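Local coordinates for protein putative esterase (Sulfolobus solfataricus P2, PDB 2RAU) that probably acts as a lipase or related esterase of the alpha/beta-hydrolase superfamily and binds calcium, at residues A[79-82]-A[87-90]; A[258-263]-A[329-334]. One frame throughout, in Å; residues are numbered along the deposited sequence.

Contact 1 (79-82 with 87-90) and contact 2 (258-263 with 329-334) are both buried, though contact 1 has an exposed margin at Arg82, whereas all three touching residues of contact 2 are buried. The centre of each lies about 15 Å from the centre of the chain; their own centres are about 15 Å apart and they do not touch. Contact 1 is local: a loop folds against the helix that follows it through apolar side chains, with an ion pair within the loop itself. Contact 2 joins parts of the chain 66 residues apart through a small polar interface of serine hydroxyl and carboxylate. Both adjoin the last helix, 338-353: contact 1 packs against it and contact 2 lies partly in the loop leading to it.

Contact 1: residues A[79-82]-A[87-90]; sequences PDYR and LYLA
Tyr81 rests on Leu87 through the roots of the two side chains, its CB 3.7 Å from Leu87 CB. Beside it the carbonyl of Tyr81 turns to Tyr88: the O atom lies 3.3 Å from Tyr88 CB and sits in the plane of that ring, at its edge. The two tyrosine rings meet obliquely, CD1 of Tyr81 standing 4.1 Å from CD1 of Tyr88. With chi1 at 85°, the Tyr81 ring is swung between its own backbone N and carbonyl carbon, which brings CD1 round to this neighbour. Leu87 reaches back along the loop to Pro79, its CD1 packing 3.7 Å from Pro79 CB. The loop is braced from within. Asp80 OD1 accepts from the backbone N of Arg82 in an Asx turn, and Arg82 grips the same carboxylate side-on, NE to OD1 at 3.2 Å in a nearly straight bond and NH2 to OD2 at 3.0 Å. The aliphatic CG of Arg82 meanwhile covers one face of the Tyr81 ring, near its rim, and Arg91 makes a cation-pi contact with that ring. Pro79 and Tyr81, set against Leu87 and Tyr88, seat the loop on helix 85-91, with Tyr88 against helix 338-353 and Leu87 against strands 21-29 and 37-45.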
loop_
_atom_site.group_PDB
_atom_site.type_symbol
_atom_site.label_atom_id
_atom_site.label_comp_id
_atom_site.label_asym_id
_atom_site.label_seq_id
_atom_site.Cartn_x
_atom_site.Cartn_y
_atom_site.Cartn_z
ATOM N N PRO A 79 -8.640 -6.938 12.288
ATOM C CA PRO A 79 -8.742 -5.546 11.850
ATOM C C PRO A 79 -9.855 -4.758 12.507
ATOM O O PRO A 79 -10.937 -5.284 12.767
ATOM C CB PRO A 79 -9.071 -5.655 10.340
ATOM C CG PRO A 79 -9.000 -7.078 9.990
ATOM C CD PRO A 79 -8.932 -7.904 11.212
ATOM N N ASP A 80 -9.558 -3.490 12.750
ATOM C CA ASP A 80 -10.480 -2.536 13.325
ATOM C C ASP A 80 -10.828 -1.565 12.205
ATOM O O ASP A 80 -9.945 -0.886 11.697
ATOM C CB ASP A 80 -9.787 -1.808 14.459
ATOM C CG ASP A 80 -10.671 -0.869 15.200
ATOM O OD1 ASP A 80 -11.772 -0.498 14.733
ATOM O OD2 ASP A 80 -10.231 -0.462 16.295
ATOM N N TYR A 81 -12.098 -1.469 11.854
ATOM C CA TYR A 81 -12.531 -0.559 10.762
ATOM C C TYR A 81 -12.147 0.913 11.033
ATOM O O TYR A 81 -11.927 1.681 10.118
ATOM C CB TYR A 81 -14.057 -0.656 10.468
ATOM C CG TYR A 81 -14.907 0.211 11.364
ATOM C CD1 TYR A 81 -15.196 1.531 11.027
ATOM C CD2 TYR A 81 -15.341 -0.261 12.585
ATOM C CE1 TYR A 81 -15.937 2.331 11.865
ATOM C CE2 TYR A 81 -16.056 0.534 13.442
ATOM C CZ TYR A 81 -16.367 1.822 13.075
ATOM O OH TYR A 81 -17.089 2.586 13.950
ATOM N N ARG A 82 -12.039 1.299 12.290
ATOM C CA ARG A 82 -11.644 2.652 12.617
ATOM C C ARG A 82 -10.203 2.936 12.200
ATOM O O ARG A 82 -9.868 4.078 11.881
ATOM C CB ARG A 82 -11.818 2.902 14.106
ATOM C CG ARG A 82 -13.303 2.945 14.508
ATOM C CD ARG A 82 -13.511 2.974 16.011
ATOM N NE ARG A 82 -12.926 1.778 16.580
ATOM C CZ ARG A 82 -12.773 1.555 17.887
ATOM N NH1 ARG A 82 -13.198 2.447 18.775
ATOM N NH2 ARG A 82 -12.198 0.433 18.326
ATOM N N LEU A 87 -11.764 -0.488 5.240
ATOM C CA LEU A 87 -12.930 -0.871 6.046
ATOM C C LEU A 87 -13.801 0.329 6.470
ATOM O O LEU A 87 -15.018 0.271 6.454
ATOM C CB LEU A 87 -12.481 -1.701 7.232
ATOM C CG LEU A 87 -11.657 -2.992 6.955
ATOM C CD1 LEU A 87 -11.415 -3.742 8.256
ATOM C CD2 LEU A 87 -12.290 -3.972 5.950
ATOM N N TYR A 88 -13.152 1.419 6.826
ATOM C CA TYR A 88 -13.813 2.663 7.204
ATOM C C TYR A 88 -14.649 3.229 6.069
ATOM O O TYR A 88 -15.813 3.600 6.264
ATOM C CB TYR A 88 -12.746 3.706 7.616
ATOM C CG TYR A 88 -13.366 4.981 8.151
ATOM C CD1 TYR A 88 -13.726 5.086 9.500
ATOM C CD2 TYR A 88 -13.623 6.075 7.322
ATOM C CE1 TYR A 88 -14.288 6.246 9.997
ATOM C CE2 TYR A 88 -14.171 7.234 7.843
ATOM C CZ TYR A 88 -14.501 7.303 9.160
ATOM O OH TYR A 88 -15.036 8.442 9.687
ATOM N N LEU A 89 -14.054 3.324 4.889
ATOM C CA LEU A 89 -14.823 3.815 3.739
ATOM C C LEU A 89 -15.945 2.851 3.363
ATOM O O LEU A 89 -17.021 3.298 3.016
ATOM C CB LEU A 89 -13.923 4.175 2.557
ATOM C CG LEU A 89 -12.949 5.320 2.737
ATOM C CD1 LEU A 89 -12.140 5.420 1.444
ATOM C CD2 LEU A 89 -13.697 6.623 3.094
ATOM N N ALA A 90 -15.705 1.540 3.439
ATOM C CA ALA A 90 -16.773 0.571 3.158
ATOM C C ALA A 90 -17.916 0.694 4.182
ATOM O O ALA A 90 -19.092 0.644 3.812
ATOM C CB ALA A 90 -16.219 -0.848 3.095
#

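Contact 2: residues A[258-263]-A[329-334]; sequences PYSKKE and HLDVYT
Ser260 donates its hydroxyl to Asp331 in a short hydrogen bond, OG to OD1 at 2.6 Å, received on the syn lone pair of the carboxylate oxygen. Pro258, which follows a cis peptide bond, adds a van der Waals contact, its ring CG packing 3.7 Å from the carboxylate carbon CG of Asp331, the two side chains crossing at a slant. CG of Asp331 is anti to its own carbonyl carbon and beside the backbone N (chi1 -66°), a turn that carries the carboxylate across to the serine. Both polar groups are buried and have further partners: OD2 of Asp331 accepts from the backbone N of Gly328, and Ser260 OG is also hydrogen-bonded to the N of Asn253. Replacing Asp331 with an alanine would probably leave the Ser260 hydroxyl and the Gly328 N-H without this acceptor and open a gap beside Pro258. Two residues back, His329 is hydrogen-bonded through NE2 to Ser152 OG and through ND1 to Asp177 OD2, consistent with the catalytic triad of an alpha/beta hydrolase. The Ser260-Asp331 bond joins the loop carrying His329, between strand 320-324 and helix 338-353, to the chain just before helix 262-270, on which Leu330, Asp331 and Thr334 lean, while Ser260 touches helix 238-248.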
loop_
_atom_site.group_PDB
_atom_site.type_symbol
_atom_site.label_atom_id
_atom_site.label_comp_id
_atom_site.label_asym_id
_atom_site.label_seq_id
_atom_site.Cartn_x
_atom_site.Cartn_y
_atom_site.Cartn_z
ATOM N N PRO A 258 0.956 10.554 17.486
ATOM C CA PRO A 258 -0.219 9.723 17.762
ATOM C C PRO A 258 -0.062 8.453 18.561
ATOM O O PRO A 258 -1.010 7.688 18.585
ATOM C CB PRO A 258 -0.760 9.455 16.346
ATOM C CG PRO A 258 0.413 9.366 15.543
ATOM C CD PRO A 258 1.400 10.365 16.096
ATOM N N TYR A 259 1.096 8.256 19.209
ATOM C CA TYR A 259 1.332 7.160 20.169
ATOM C C TYR A 259 1.236 5.796 19.527
ATOM O O TYR A 259 0.382 4.972 19.869
ATOM C CB TYR A 259 0.358 7.232 21.370
ATOM C CG TYR A 259 0.207 8.568 22.093
ATOM C CD1 TYR A 259 1.209 9.059 22.957
ATOM C CD2 TYR A 259 -0.958 9.337 21.976
ATOM C CE1 TYR A 259 1.064 10.271 23.628
ATOM C CE2 TYR A 259 -1.089 10.551 22.656
ATOM C CZ TYR A 259 -0.072 11.007 23.478
ATOM O OH TYR A 259 -0.205 12.181 24.140
ATOM N N SER A 260 2.116 5.567 18.568
ATOM C CA SER A 260 2.151 4.320 17.800
ATOM C C SER A 260 2.208 3.138 18.755
ATOM O O SER A 260 3.008 3.152 19.721
ATOM C CB SER A 260 3.359 4.312 16.861
ATOM O OG SER A 260 3.464 5.547 16.195
ATOM N N LYS A 261 1.412 2.117 18.464
ATOM C CA LYS A 261 1.328 0.885 19.286
ATOM C C LYS A 261 1.851 -0.312 18.595
ATOM O O LYS A 261 1.631 -0.489 17.411
ATOM C CB LYS A 261 -0.113 0.644 19.613
ATOM C CG LYS A 261 -0.780 1.755 20.430
ATOM C CD LYS A 261 -0.246 1.803 21.834
ATOM C CE LYS A 261 -1.042 2.721 22.703
ATOM N NZ LYS A 261 -0.843 4.116 22.331
ATOM N N LYS A 262 2.558 -1.153 19.328
ATOM C CA LYS A 262 3.025 -2.444 18.769
ATOM C C LYS A 262 1.905 -3.302 18.225
ATOM O O LYS A 262 2.096 -4.043 17.254
ATOM C CB LYS A 262 3.853 -3.245 19.787
ATOM C CG LYS A 262 3.106 -3.800 20.971
ATOM C CD LYS A 262 4.069 -4.464 21.950
ATOM C CE LYS A 262 3.349 -5.216 23.064
ATOM N NZ LYS A 262 2.690 -4.258 23.933
ATOM N N GLU A 263 0.737 -3.227 18.857
ATOM C CA GLU A 263 -0.434 -3.997 18.447
ATOM C C GLU A 263 -0.911 -3.648 17.037
ATOM O O GLU A 263 -1.541 -4.478 16.356
ATOM C CB GLU A 263 -1.589 -3.795 19.436
ATOM C CG GLU A 263 -1.369 -4.388 20.823
ATOM C CD GLU A 263 -0.459 -3.598 21.710
ATOM O OE1 GLU A 263 -0.226 -2.388 21.531
ATOM O OE2 GLU A 263 0.005 -4.225 22.634
ATOM N N HIS A 329 5.418 7.553 9.174
ATOM C CA HIS A 329 4.838 7.041 7.938
ATOM C C HIS A 329 3.690 6.082 8.160
ATOM O O HIS A 329 2.575 6.248 7.612
ATOM C CB HIS A 329 5.963 6.383 7.121
ATOM C CG HIS A 329 5.589 6.035 5.713
ATOM N ND1 HIS A 329 4.940 6.914 4.867
ATOM C CD2 HIS A 329 5.855 4.928 4.976
ATOM C CE1 HIS A 329 4.801 6.349 3.679
ATOM N NE2 HIS A 329 5.343 5.146 3.719
ATOM N N LEU A 330 3.940 5.055 8.968
ATOM C CA LEU A 330 2.941 4.031 9.172
ATOM C C LEU A 330 1.756 4.461 9.990
ATOM O O LEU A 330 0.730 3.790 9.922
ATOM C CB LEU A 330 3.557 2.768 9.725
ATOM C CG LEU A 330 4.657 2.071 8.882
ATOM C CD1 LEU A 330 5.207 0.855 9.634
ATOM C CD2 LEU A 330 4.126 1.657 7.533
ATOM N N ASP A 331 1.898 5.537 10.763
ATOM C CA ASP A 331 0.752 6.094 11.546
ATOM C C ASP A 331 -0.376 6.618 10.639
ATOM O O ASP A 331 -1.518 6.742 11.065
ATOM C CB ASP A 331 1.209 7.244 12.466
ATOM C CG ASP A 331 2.141 6.778 13.567
ATOM O OD1 ASP A 331 1.751 5.837 14.317
ATOM O OD2 ASP A 331 3.249 7.385 13.673
ATOM N N VAL A 332 -0.040 6.936 9.395
ATOM C CA VAL A 332 -1.034 7.366 8.391
ATOM C C VAL A 332 -2.098 6.283 8.102
ATOM O O VAL A 332 -3.264 6.586 7.816
ATOM C CB VAL A 332 -0.318 7.850 7.094
ATOM C CG1 VAL A 332 -1.355 8.367 6.058
ATOM C CG2 VAL A 332 0.703 8.982 7.454
ATOM N N TYR A 333 -1.705 5.030 8.287
ATOM C CA TYR A 333 -2.460 3.835 7.904
ATOM C C TYR A 333 -3.091 3.023 9.028
ATOM O O TYR A 333 -3.844 2.112 8.776
ATOM C CB TYR A 333 -1.536 2.903 7.092
ATOM C CG TYR A 333 -0.713 3.640 6.080
ATOM C CD1 TYR A 333 -1.317 4.410 5.102
ATOM C CD2 TYR A 333 0.662 3.547 6.077
ATOM C CE1 TYR A 333 -0.553 5.146 4.192
ATOM C CE2 TYR A 333 1.425 4.259 5.182
ATOM C CZ TYR A 333 0.808 5.057 4.242
ATOM O OH TYR A 333 1.570 5.767 3.348
ATOM N N THR A 334 -2.783 3.344 10.281
ATOM C CA THR A 334 -3.248 2.559 11.407
ATOM C C THR A 334 -3.224 3.388 12.698
ATOM O O THR A 334 -2.759 4.555 12.695
ATOM C CB THR A 334 -2.398 1.264 11.617
ATOM O OG1 THR A 334 -3.071 0.417 12.555
ATOM C CG2 THR A 334 -0.938 1.616 12.105
#